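Local coordinates for probable fumarate reductase Ifc3 (Shewanella frigidimarina, PDB 1QO8), which catalyses in vitro the essentially one-way reduction of fumarate to succinate, using one FAD and four covalently bound haems c per subunit, at residues D339-A344 against G503-N508. Residues are numbered along the deposited sequence; the frame is centred on the assembly and turned at random.
Sequences DGVLMA and GGVAIN. With FAD (flavin-adenine dinucleotide), chain G.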
# COMPACT_ATOMS: atom_id res chain seq x y z
N ASP A 339 3.99 1.37 13.84
CA ASP A 339 2.84 1.87 14.58
C ASP A 339 2.46 3.24 14.04
O ASP A 339 1.28 3.65 14.02
CB ASP A 339 3.17 2.02 16.07
CG ASP A 339 3.37 0.76 16.83
OD1 ASP A 339 3.00 -0.33 16.35
OD2 ASP A 339 3.86 0.78 17.99
N GLY A 340 3.47 4.05 13.82
CA GLY A 340 3.31 5.45 13.39
C GLY A 340 2.55 5.57 12.08
O GLY A 340 1.59 6.36 11.93
N VAL A 341 2.90 4.73 11.11
CA VAL A 341 2.13 4.53 9.91
C VAL A 341 0.72 4.00 10.16
O VAL A 341 -0.17 4.49 9.46
CB VAL A 341 2.86 3.54 8.92
CG1 VAL A 341 1.91 2.91 7.91
CG2 VAL A 341 4.02 4.27 8.18
N LEU A 342 0.49 2.96 10.98
CA LEU A 342 -0.84 2.49 11.23
C LEU A 342 -1.74 3.56 11.87
O LEU A 342 -2.86 3.71 11.39
CB LEU A 342 -0.87 1.26 12.13
CG LEU A 342 -0.11 0.07 11.48
CD1 LEU A 342 0.01 -0.99 12.56
CD2 LEU A 342 -0.81 -0.33 10.17
N MET A 343 -1.31 4.28 12.88
CA MET A 343 -2.12 5.29 13.56
C MET A 343 -2.42 6.47 12.62
O MET A 343 -3.48 7.09 12.67
CB MET A 343 -1.35 5.91 14.78
CG MET A 343 -1.42 4.93 15.93
SD MET A 343 -0.58 5.48 17.42
CE MET A 343 1.03 6.02 16.97
N ALA A 344 -1.47 6.79 11.75
CA ALA A 344 -1.61 7.87 10.79
C ALA A 344 -2.65 7.51 9.73
O ALA A 344 -3.59 8.29 9.42
CB ALA A 344 -0.34 8.44 10.19
N GLY A 503 9.03 3.54 2.40
CA GLY A 503 7.74 4.17 2.32
C GLY A 503 7.26 4.56 3.73
O GLY A 503 7.81 4.06 4.74
N GLY A 504 6.28 5.44 3.77
CA GLY A 504 5.71 5.76 5.10
C GLY A 504 4.65 6.87 4.89
O GLY A 504 4.14 7.05 3.80
N VAL A 505 4.49 7.65 5.90
CA VAL A 505 3.50 8.77 6.01
C VAL A 505 3.92 9.83 5.05
O VAL A 505 5.11 10.18 4.96
CB VAL A 505 3.64 9.02 7.51
CG1 VAL A 505 4.28 10.34 7.95
CG2 VAL A 505 2.50 8.45 8.28
N ALA A 506 3.00 10.39 4.26
CA ALA A 506 3.36 11.54 3.45
C ALA A 506 3.58 12.80 4.28
O ALA A 506 2.84 13.22 5.19
CB ALA A 506 2.29 11.85 2.40
N ILE A 507 4.55 13.53 3.78
CA ILE A 507 5.04 14.75 4.45
C ILE A 507 5.23 15.87 3.47
O ILE A 507 5.46 15.54 2.29
CB ILE A 507 6.29 14.24 5.19
CG1 ILE A 507 5.91 14.40 6.67
CG2 ILE A 507 7.65 14.79 4.89
CD1 ILE A 507 6.10 13.16 7.46
N ASN A 508 5.11 17.13 3.93
CA ASN A 508 5.60 18.25 3.13
C ASN A 508 7.01 18.61 3.58
O ASN A 508 7.61 18.08 4.51
CB ASN A 508 4.68 19.48 3.33
CG ASN A 508 5.06 20.19 4.61
OD1 ASN A 508 5.02 19.83 5.78
ND2 ASN A 508 5.65 21.40 4.33
PA FAD G . 14.14 4.55 15.11
O1A FAD G . 15.57 4.83 15.46
O2A FAD G . 13.71 3.28 14.90
O5B FAD G . 13.43 4.82 16.48
C5B FAD G . 11.95 4.87 16.63
C4B FAD G . 11.62 4.94 18.20
O4B FAD G . 10.11 4.99 18.23
C3B FAD G . 11.94 3.58 18.91
O3B FAD G . 12.82 3.56 19.93
C2B FAD G . 10.55 2.85 19.03
O2B FAD G . 10.41 1.98 20.18
C1B FAD G . 9.68 4.03 19.28
N9A FAD G . 8.28 3.79 18.93
C8A FAD G . 7.76 3.06 17.89
N7A FAD G . 6.46 2.96 17.95
C5A FAD G . 6.08 3.67 19.08
C6A FAD G . 4.79 3.86 19.75
N6A FAD G . 3.66 3.40 19.30
N1A FAD G . 4.85 4.66 20.85
C2A FAD G . 6.03 5.10 21.41
N3A FAD G . 7.26 4.94 20.87
C4A FAD G . 7.20 4.20 19.73
N1 FAD G . 21.03 4.32 7.86
C2 FAD G . 21.98 5.18 7.57
O2 FAD G . 21.87 6.21 6.99
N3 FAD G . 23.34 4.98 7.96
C4 FAD G . 23.59 3.81 8.67
O4 FAD G . 24.71 3.55 8.99
C4X FAD G . 22.52 2.84 8.93
N5 FAD G . 22.80 1.69 9.56
C5X FAD G . 21.81 0.82 9.87
C6 FAD G . 22.16 -0.35 10.55
C7 FAD G . 21.18 -1.26 10.89
C7M FAD G . 21.47 -2.53 11.62
C8 FAD G . 19.81 -0.94 10.57
C8M FAD G . 18.73 -1.88 11.00
C9 FAD G . 19.46 0.23 9.94
C9A FAD G . 20.43 1.14 9.57
N10 FAD G . 20.20 2.35 8.88
C10 FAD G . 21.18 3.19 8.56
C1' FAD G . 18.82 2.93 8.86
C2' FAD G . 18.70 4.06 9.93
O2' FAD G . 19.44 3.47 11.05
C3' FAD G . 17.22 4.03 10.40
O3' FAD G . 16.34 4.28 9.30
C4' FAD G . 16.98 5.36 11.19
O4' FAD G . 17.81 5.20 12.38
C5' FAD G . 15.48 5.31 11.65
O5' FAD G . 15.43 6.42 12.76
P FAD G . 14.10 6.85 13.42
O1P FAD G . 14.50 7.96 14.37
O2P FAD G . 13.26 7.09 12.34
O3P FAD G . 13.62 5.62 14.02
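Within the FAD-binding domain of the FRD/SDH subfamily, helix 339-346 packs with one flank on G504 and V505 of strand 489-505, in a small buried contact made mainly by methyl groups, with no hydrogen bond across it. At the start of the helix, D339 OD2 accepts a bent hydrogen bond from FAD N6A (2.9 Å, 134°) and forms a salt bridge with K152; OD1 forms a salt bridge with R272 and a hydrogen bond with T337 OG1. An alanine at D339 would probably loosen the adenine and leave both cations without their shared carboxylate. Along the strand G504 comes first: with CG1 anti to the backbone N (chi1 159°), V341 directs CG2 at the strand, 3.8 Å from G504 CA, over bare backbone. The backbone of G504 is hydrogen-bonded to T352 of the neighbouring strand 351-352. At V505, whose CA lies opposite that of V341, the side chain points at the helix, while M351 touches both valines and V513 and A526 also pack on V505. V505 CG2 touches two helix residues, lying 4.4 Å from V341 CG2. Beyond V505 the chain leaves the helix. One turn on from G340, A344 CB presses on V505 CG2 at a tight 3.4 Å.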